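Local atomic coordinates of alpha-2,3-sialyltransferase (PDB entry 2P2V), a protein that probably transfers sialic acid from its CMP-activated donor to an acceptor sugar through an alpha-2,3 linkage, as a membrane-associated bacterial glycosyltransferase. Residues V15-N18 with M19-I22; Y52-D55 with K56-G60; K138-E141 with I142-K146. All blocks are in the same frame, centred on the assembly; numbering follows the deposited sequence.

Overall arrangement
The three contacts follow one another along the N-terminal piece of a longer protein, the part that carries the sialyltransferase family region, built round a parallel beta sheet. Interaction 1 is a turn leading into strand 21-25, and interaction 2 a buried loop between strands 44-48 and 62-68. Their centres lie 24 Å apart, and Leu59 of the second packs on Ile23 and Ala25 of the strand that the first begins. Interaction 3, the end of helix 131-144, lies across the chain's centre from interaction 2, centres 34 Å apart, against a second subunit. A bound CMP-sialic acid analogue lies about 12 Å from the side chain of Glu54, and one lies about 10 Å from that of Glu141.

Interaction 1 (V15-N18 with M19-I22); sequences VSKN and MQNI. With EDO (1,2-ethanediol), chain H.
Val15, just ahead of a type I beta turn from Ser16 to Met19, meets the last residue of that turn, which leads into strand 21-25 of the parallel sheet. The CG1 methyl of Val15, placed trans to its backbone N (chi1 179°), comes to 3.5 Å from Met19 O, while the same residue also packs on Tyr163; a compact branched side chain suits this half-covered spot. Ser16 supplies the closing bond of the turn: Met19 N donates to Ser16 O at 3.1 Å. A second tie is a water that accepts from Ser16 N and donates to Met19 O. The small hydroxyl of Ser16 also receives a weak bond from Asn18 N at 3.3 Å, consistent with a loosely held ST turn. Lys17 takes the first corner and sends its long chain outward, where its ammonium can stay in solvent; on the way its CD passes 3.6 Å from Gln20 NE2, the two side chains crossing at a slant. Asn18, at the second corner, is likewise exposed, and a polar amide is at home there. Beyond the turn, Met19 folds back through two bends, and its SD accepts a weak bond from Asn21 N at 3.5 Å. Gln20 pairs its backbone with Lys164 and Thr165, tying the exit of the turn to strand 165-169 and the loop before it. Its side-chain carbon CD lies 3.4 Å from Lys17 O. An ethanediol, probably from the crystallisation liquor, grips Gln20 at two points: its O2 accepts from Gln20 N, and its O1 donates to Gln20 OE1 at 2.6 Å.

Interaction 2 (Y52-D55 with K56-G60); sequences YFED and KYYLG
Asp55 and Tyr58 approach each other at a slant, the carboxylate turned 51° from the ring plane, and the phenol OH of Tyr58 donates a short 2.6 Å hydrogen bond to Asp55 OD1. The hydroxyl arrives on the syn side of that oxygen, somewhat out of the carboxylate plane, while OD1 sits at the ring edge. Asp55 is short enough to turn back on its own loop: its CG stands between backbone N and carbonyl carbon (chi1 64°), which brings the acid round toward the ring three residues on. Lys32 adds a long, weak ion pair to the same OD1. One face of the Tyr58 ring is met near its rim by Lys56 CB, 3.8 Å above the plane. Here the chain between strands 44-48 and 62-68 bends twice, an inverse gamma turn centred on Tyr57, with Tyr58 N bonded to Lys56 O at 2.8 Å, running into a type I beta turn from Tyr57 to Gly60, closed by Gly60 N to Tyr57 O. Glu54 reaches over the first bend, its CD 3.1 Å from Lys56 O and its OE1 at the edge of the Tyr58 ring, 3.7 Å from CD2. In this buried acid OE1 forms a salt bridge with Arg47, and OE2 bonds to Tyr89 OH and to a water, which probably favours the charged form despite the nearby acceptor Lys56 O. That water accepts from Leu59 N and donates to Gly60 O. Gly60 has positive phi, 85°, where a beta carbon would press on the carbonyl O of Leu59.

Interaction 3 (K138-E141 with I142-K146); sequences KYNE and IYFNK. With EDO (1,2-ethanediol), chain C.
Phe144 packs across Tyr139 and Asn140 at the C-terminal end of helix 131-144, where the aromatic cluster of Tyr139, Tyr143 and Phe144 forms. Its CB starts 3.3 Å from Asn140 O, one helical turn back. With CG trans to the carbonyl carbon (chi1 -60°), the ring leans back along the helix: CD2 comes 3.7 Å from Asn140 OD1, and CE2, further out, touches Tyr139 CE2 at 3.7 Å. The planes stand at 85°, an edge-to-face pair in which Phe144 offers its edge to the tyrosine face. Across the ring CE1 meets C2 of an ethanediol, probably from the crystallisation liquor, whose O1 donates to Tyr143 O, and CZ at the tip lies more loosely, 4.1 Å from Tyr139 OH. Tyr139 CD1 also touches Tyr143 CD2 at 3.3 Å, the rings obliquely set. Both tyrosines suit an interface, apolar along the ring and polar at the tip: their hydroxyls bond to His78 and Leu74 of the second subunit. Asn145 leaves the helical backbone angles with positive phi, 60°, which asparagine tolerates well. Asn145 N still bonds to Glu141 O, while Lys146 N folds back to Asn140 O at 3.2 Å. Glu141 forms a salt bridge with Arg147. The bent Lys146 side chain sets CE beside Asn140 OD1, and its NZ donates to a water at 2.8 Å that makes a weak bond to that amide oxygen.

Interaction 1 (V15-N18 with M19-I22)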
loop_
_atom_site.group_PDB
_atom_site.type_symbol
_atom_site.label_atom_id
_atom_site.label_comp_id
_atom_site.label_asym_id
_atom_site.label_seq_id
_atom_site.Cartn_x
_atom_site.Cartn_y
_atom_site.Cartn_z
ATOM N N VAL A 15 -20.661 13.337 15.719
ATOM C CA VAL A 15 -21.473 13.572 16.918
ATOM C C VAL A 15 -21.107 14.997 17.410
ATOM O O VAL A 15 -19.926 15.294 17.608
ATOM C CB VAL A 15 -21.166 12.502 18.008
ATOM C CG1 VAL A 15 -21.980 12.736 19.299
ATOM C CG2 VAL A 15 -21.445 11.102 17.456
ATOM N N SER A 16 -22.097 15.876 17.562
ATOM C CA SER A 16 -21.848 17.187 18.188
ATOM C C SER A 16 -21.970 17.115 19.705
ATOM O O SER A 16 -22.759 16.341 20.220
ATOM C CB SER A 16 -22.838 18.230 17.683
ATOM O OG SER A 16 -22.766 19.418 18.483
ATOM N N LYS A 17 -21.225 17.969 20.416
ATOM C CA LYS A 17 -21.326 18.075 21.893
ATOM C C LYS A 17 -22.753 18.262 22.451
ATOM O O LYS A 17 -23.038 17.888 23.586
ATOM C CB LYS A 17 -20.408 19.191 22.410
ATOM C CG LYS A 17 -18.908 19.006 22.075
ATOM C CD LYS A 17 -18.223 17.912 22.919
ATOM C CE LYS A 17 -16.704 18.158 23.005
ATOM N NZ LYS A 17 -15.907 16.929 23.358
ATOM N N ASN A 18 -23.651 18.808 21.639
ATOM C CA ASN A 18 -25.013 19.135 22.077
ATOM C C ASN A 18 -25.986 17.973 22.080
ATOM O O ASN A 18 -27.088 18.099 22.611
ATOM C CB ASN A 18 -25.585 20.255 21.213
ATOM C CG ASN A 18 -24.680 21.436 21.149
ATOM O OD1 ASN A 18 -24.038 21.791 22.145
ATOM N ND2 ASN A 18 -24.584 22.051 19.962
ATOM N N MET A 19 -25.596 16.842 21.473
ATOM C CA MET A 19 -26.448 15.675 21.458
ATOM C C MET A 19 -25.537 14.439 21.437
ATOM O O MET A 19 -24.978 14.087 20.397
ATOM C CB MET A 19 -27.393 15.727 20.243
ATOM C CG MET A 19 -28.735 15.006 20.447
ATOM S SD MET A 19 -28.562 13.244 20.820
ATOM C CE MET A 19 -28.032 12.704 19.161
ATOM N N GLN A 20 -25.377 13.811 22.596
ATOM C CA GLN A 20 -24.457 12.685 22.738
ATOM C C GLN A 20 -25.175 11.431 23.215
ATOM O O GLN A 20 -24.574 10.555 23.838
ATOM C CB GLN A 20 -23.312 13.080 23.690
ATOM C CG GLN A 20 -22.471 14.267 23.215
ATOM C CD GLN A 20 -21.623 14.882 24.343
ATOM O OE1 GLN A 20 -22.112 15.062 25.457
ATOM N NE2 GLN A 20 -20.352 15.190 24.054
ATOM N N ASN A 21 -26.468 11.326 22.901
ATOM C CA ASN A 21 -27.286 10.226 23.351
ATOM C C ASN A 21 -27.502 9.231 22.221
ATOM O O ASN A 21 -27.869 9.622 21.131
ATOM C CB ASN A 21 -28.703 10.679 23.754
ATOM C CG ASN A 21 -28.713 11.576 25.011
ATOM O OD1 ASN A 21 -27.902 11.394 25.928
ATOM N ND2 ASN A 21 -29.654 12.535 25.045
ATOM N N ILE A 22 -27.381 7.967 22.544
ATOM C CA ILE A 22 -27.555 6.964 21.485
ATOM C C ILE A 22 -28.405 5.841 22.037
ATOM O O ILE A 22 -28.201 5.405 23.163
ATOM C CB ILE A 22 -26.141 6.521 20.938
ATOM C CG1 ILE A 22 -26.290 5.549 19.729
ATOM C CG2 ILE A 22 -25.289 5.863 22.006
ATOM C CD1 ILE A 22 -26.867 6.199 18.508
HETATM C C1 EDO H . -25.233 15.526 26.853
HETATM O O1 EDO H . -24.149 14.588 27.032
HETATM C C2 EDO H . -25.458 15.833 25.375
HETATM O O2 EDO H . -26.620 15.133 24.895
HETATM O O HOH W 1 -24.813 14.838 17.583
#

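Interaction 2 (Y52-D55 with K56-G60)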
loop_
_atom_site.group_PDB
_atom_site.type_symbol
_atom_site.label_atom_id
_atom_site.label_comp_id
_atom_site.label_asym_id
_atom_site.label_seq_id
_atom_site.Cartn_x
_atom_site.Cartn_y
_atom_site.Cartn_z
ATOM N N TYR A 52 -35.138 -5.070 10.496
ATOM C CA TYR A 52 -36.299 -4.762 9.645
ATOM C C TYR A 52 -37.334 -5.898 9.646
ATOM O O TYR A 52 -38.437 -5.740 9.082
ATOM C CB TYR A 52 -35.858 -4.505 8.188
ATOM C CG TYR A 52 -34.891 -5.539 7.665
ATOM C CD1 TYR A 52 -33.513 -5.402 7.875
ATOM C CD2 TYR A 52 -35.343 -6.644 6.964
ATOM C CE1 TYR A 52 -32.625 -6.326 7.447
ATOM C CE2 TYR A 52 -34.456 -7.592 6.532
ATOM C CZ TYR A 52 -33.088 -7.433 6.760
ATOM O OH TYR A 52 -32.185 -8.365 6.302
ATOM N N PHE A 53 -36.969 -7.016 10.250
ATOM C CA PHE A 53 -37.925 -8.095 10.544
ATOM C C PHE A 53 -39.032 -7.617 11.501
ATOM O O PHE A 53 -40.122 -8.217 11.540
ATOM C CB PHE A 53 -37.222 -9.289 11.174
ATOM C CG PHE A 53 -36.578 -10.256 10.189
ATOM C CD1 PHE A 53 -35.910 -9.809 9.048
ATOM C CD2 PHE A 53 -36.601 -11.626 10.445
ATOM C CE1 PHE A 53 -35.273 -10.710 8.186
ATOM C CE2 PHE A 53 -35.994 -12.559 9.554
ATOM C CZ PHE A 53 -35.333 -12.084 8.431
ATOM N N GLU A 54 -38.775 -6.534 12.245
ATOM C CA GLU A 54 -39.762 -5.964 13.178
ATOM C C GLU A 54 -41.083 -5.654 12.488
ATOM O O GLU A 54 -41.104 -5.117 11.377
ATOM C CB GLU A 54 -39.213 -4.692 13.880
ATOM C CG GLU A 54 -39.047 -3.486 12.969
ATOM C CD GLU A 54 -38.414 -2.295 13.673
ATOM O OE1 GLU A 54 -38.064 -2.450 14.863
ATOM O OE2 GLU A 54 -38.278 -1.195 13.044
ATOM N N ASP A 55 -42.187 -5.985 13.171
ATOM C CA ASP A 55 -43.548 -5.804 12.632
ATOM C C ASP A 55 -44.083 -4.389 12.889
ATOM O O ASP A 55 -45.056 -3.945 12.274
ATOM C CB ASP A 55 -44.481 -6.892 13.207
ATOM C CG ASP A 55 -44.653 -6.808 14.728
ATOM O OD1 ASP A 55 -43.660 -6.696 15.489
ATOM O OD2 ASP A 55 -45.815 -6.873 15.180
ATOM N N LYS A 56 -43.439 -3.664 13.793
ATOM C CA LYS A 56 -43.805 -2.277 14.028
ATOM C C LYS A 56 -42.526 -1.480 14.123
ATOM O O LYS A 56 -41.459 -2.030 14.367
ATOM C CB LYS A 56 -44.599 -2.114 15.353
ATOM C CG LYS A 56 -45.797 -3.070 15.487
ATOM C CD LYS A 56 -46.533 -2.892 16.799
ATOM C CE LYS A 56 -47.763 -3.797 16.788
ATOM N NZ LYS A 56 -48.415 -3.750 18.117
ATOM N N TYR A 57 -42.640 -0.177 13.973
ATOM C CA TYR A 57 -41.482 0.666 14.105
ATOM C C TYR A 57 -41.152 0.899 15.572
ATOM O O TYR A 57 -41.337 2.022 16.061
ATOM C CB TYR A 57 -41.698 1.990 13.399
ATOM C CG TYR A 57 -41.677 1.873 11.885
ATOM C CD1 TYR A 57 -40.467 1.606 11.195
ATOM C CD2 TYR A 57 -42.850 2.020 11.138
ATOM C CE1 TYR A 57 -40.436 1.507 9.817
ATOM C CE2 TYR A 57 -42.835 1.905 9.745
ATOM C CZ TYR A 57 -41.619 1.657 9.100
ATOM O OH TYR A 57 -41.589 1.568 7.746
ATOM N N TYR A 58 -40.606 -0.122 16.238
ATOM C CA TYR A 58 -40.314 -0.012 17.700
ATOM C C TYR A 58 -39.400 1.129 18.115
ATOM O O TYR A 58 -39.455 1.585 19.268
ATOM C CB TYR A 58 -39.877 -1.331 18.307
ATOM C CG TYR A 58 -40.934 -2.410 18.167
ATOM C CD1 TYR A 58 -42.097 -2.407 18.988
ATOM C CD2 TYR A 58 -40.800 -3.432 17.220
ATOM C CE1 TYR A 58 -43.095 -3.409 18.848
ATOM C CE2 TYR A 58 -41.784 -4.438 17.087
ATOM C CZ TYR A 58 -42.926 -4.414 17.908
ATOM O OH TYR A 58 -43.879 -5.399 17.760
ATOM N N LEU A 59 -38.546 1.604 17.201
ATOM C CA LEU A 59 -37.708 2.764 17.491
ATOM C C LEU A 59 -37.811 3.850 16.413
ATOM O O LEU A 59 -36.931 4.691 16.274
ATOM C CB LEU A 59 -36.262 2.316 17.717
ATOM C CG LEU A 59 -35.983 1.779 19.116
ATOM C CD1 LEU A 59 -34.546 1.305 19.188
ATOM C CD2 LEU A 59 -36.217 2.899 20.162
ATOM N N GLY A 60 -38.914 3.849 15.666
ATOM C CA GLY A 60 -39.159 4.872 14.665
ATOM C C GLY A 60 -38.482 4.495 13.347
ATOM O O GLY A 60 -37.965 3.380 13.194
HETATM O O HOH W 2 -38.093 0.810 14.442
#

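Interaction 3 (K138-E141 with I142-K146)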
loop_
_atom_site.group_PDB
_atom_site.type_symbol
_atom_site.label_atom_id
_atom_site.label_comp_id
_atom_site.label_asym_id
_atom_site.label_seq_id
_atom_site.Cartn_x
_atom_site.Cartn_y
_atom_site.Cartn_z
ATOM N N LYS A 138 -9.155 -8.178 20.878
ATOM C CA LYS A 138 -8.328 -9.068 20.028
ATOM C C LYS A 138 -7.641 -10.157 20.808
ATOM O O LYS A 138 -7.592 -11.314 20.330
ATOM C CB LYS A 138 -7.326 -8.264 19.177
ATOM C CG LYS A 138 -8.055 -7.297 18.207
ATOM C CD LYS A 138 -7.141 -6.987 17.058
ATOM C CE LYS A 138 -7.980 -6.722 15.851
ATOM N NZ LYS A 138 -7.211 -6.545 14.634
ATOM N N TYR A 139 -7.141 -9.828 22.001
ATOM C CA TYR A 139 -6.464 -10.802 22.845
ATOM C C TYR A 139 -7.479 -11.910 23.197
ATOM O O TYR A 139 -7.191 -13.103 23.077
ATOM C CB TYR A 139 -5.954 -10.146 24.145
ATOM C CG TYR A 139 -5.249 -11.103 25.083
ATOM C CD1 TYR A 139 -4.169 -11.877 24.642
ATOM C CD2 TYR A 139 -5.626 -11.211 26.450
ATOM C CE1 TYR A 139 -3.499 -12.750 25.510
ATOM C CE2 TYR A 139 -4.941 -12.093 27.327
ATOM C CZ TYR A 139 -3.905 -12.871 26.847
ATOM O OH TYR A 139 -3.207 -13.767 27.649
ATOM N N ASN A 140 -8.659 -11.511 23.623
ATOM C CA ASN A 140 -9.683 -12.549 23.975
ATOM C C ASN A 140 -10.212 -13.359 22.805
ATOM O O ASN A 140 -10.384 -14.591 22.935
ATOM C CB ASN A 140 -10.849 -11.933 24.688
ATOM C CG ASN A 140 -10.530 -11.593 26.080
ATOM O OD1 ASN A 140 -10.133 -12.442 26.860
ATOM N ND2 ASN A 140 -10.657 -10.344 26.406
ATOM N N GLU A 141 -10.402 -12.719 21.653
ATOM C CA GLU A 141 -10.726 -13.460 20.425
ATOM C C GLU A 141 -9.661 -14.451 20.059
ATOM O O GLU A 141 -9.918 -15.717 19.893
ATOM C CB GLU A 141 -10.950 -12.457 19.282
ATOM C CG GLU A 141 -11.156 -13.103 17.903
ATOM C CD GLU A 141 -12.554 -13.644 17.706
ATOM O OE1 GLU A 141 -13.538 -12.929 17.941
ATOM O OE2 GLU A 141 -12.669 -14.820 17.290
ATOM N N ILE A 142 -8.424 -13.985 19.862
ATOM C CA ILE A 142 -7.371 -14.899 19.364
ATOM C C ILE A 142 -7.024 -16.034 20.311
ATOM O O ILE A 142 -6.885 -17.222 19.886
ATOM C CB ILE A 142 -6.021 -14.084 19.039
ATOM C CG1 ILE A 142 -6.305 -13.129 17.848
ATOM C CG2 ILE A 142 -4.860 -15.045 18.724
ATOM C CD1 ILE A 142 -5.382 -11.834 17.806
ATOM N N TYR A 143 -6.821 -15.702 21.576
ATOM C CA TYR A 143 -6.274 -16.690 22.498
ATOM C C TYR A 143 -7.369 -17.465 23.241
ATOM O O TYR A 143 -7.096 -18.528 23.834
ATOM C CB TYR A 143 -5.382 -16.019 23.508
ATOM C CG TYR A 143 -4.080 -15.535 22.871
ATOM C CD1 TYR A 143 -2.968 -16.365 22.781
ATOM C CD2 TYR A 143 -3.994 -14.248 22.311
ATOM C CE1 TYR A 143 -1.786 -15.937 22.172
ATOM C CE2 TYR A 143 -2.807 -13.791 21.751
ATOM C CZ TYR A 143 -1.726 -14.596 21.681
ATOM O OH TYR A 143 -0.594 -14.085 21.129
ATOM N N PHE A 144 -8.573 -16.946 23.246
ATOM C CA PHE A 144 -9.603 -17.574 24.110
ATOM C C PHE A 144 -10.900 -17.838 23.378
ATOM O O PHE A 144 -11.833 -18.370 24.004
ATOM C CB PHE A 144 -9.878 -16.763 25.395
ATOM C CG PHE A 144 -8.660 -16.592 26.291
ATOM C CD1 PHE A 144 -8.225 -17.617 27.150
ATOM C CD2 PHE A 144 -7.941 -15.413 26.278
ATOM C CE1 PHE A 144 -7.102 -17.462 27.970
ATOM C CE2 PHE A 144 -6.814 -15.256 27.070
ATOM C CZ PHE A 144 -6.381 -16.275 27.921
ATOM N N ASN A 145 -10.998 -17.436 22.101
ATOM C CA ASN A 145 -12.199 -17.693 21.296
ATOM C C ASN A 145 -13.440 -17.074 21.897
ATOM O O ASN A 145 -14.513 -17.661 21.893
ATOM C CB ASN A 145 -12.356 -19.217 21.109
ATOM C CG ASN A 145 -13.401 -19.577 20.077
ATOM O OD1 ASN A 145 -13.556 -18.912 19.037
ATOM N ND2 ASN A 145 -14.141 -20.658 20.359
ATOM N N LYS A 146 -13.289 -15.875 22.444
ATOM C CA LYS A 146 -14.394 -15.077 22.942
ATOM C C LYS A 146 -14.622 -13.875 22.037
ATOM O O LYS A 146 -13.673 -13.150 21.741
ATOM C CB LYS A 146 -14.090 -14.590 24.368
ATOM C CG LYS A 146 -14.160 -15.712 25.440
ATOM C CD LYS A 146 -14.392 -15.124 26.842
ATOM C CE LYS A 146 -13.196 -14.371 27.348
ATOM N NZ LYS A 146 -13.455 -13.710 28.704
HETATM C C1 EDO C . -4.243 -19.030 25.531
HETATM O O1 EDO C . -4.680 -19.418 24.216
HETATM C C2 EDO C . -4.862 -19.841 26.647
HETATM O O2 EDO C . -4.169 -21.071 26.575
HETATM O O HOH W 3 -11.893 -11.600 29.621
#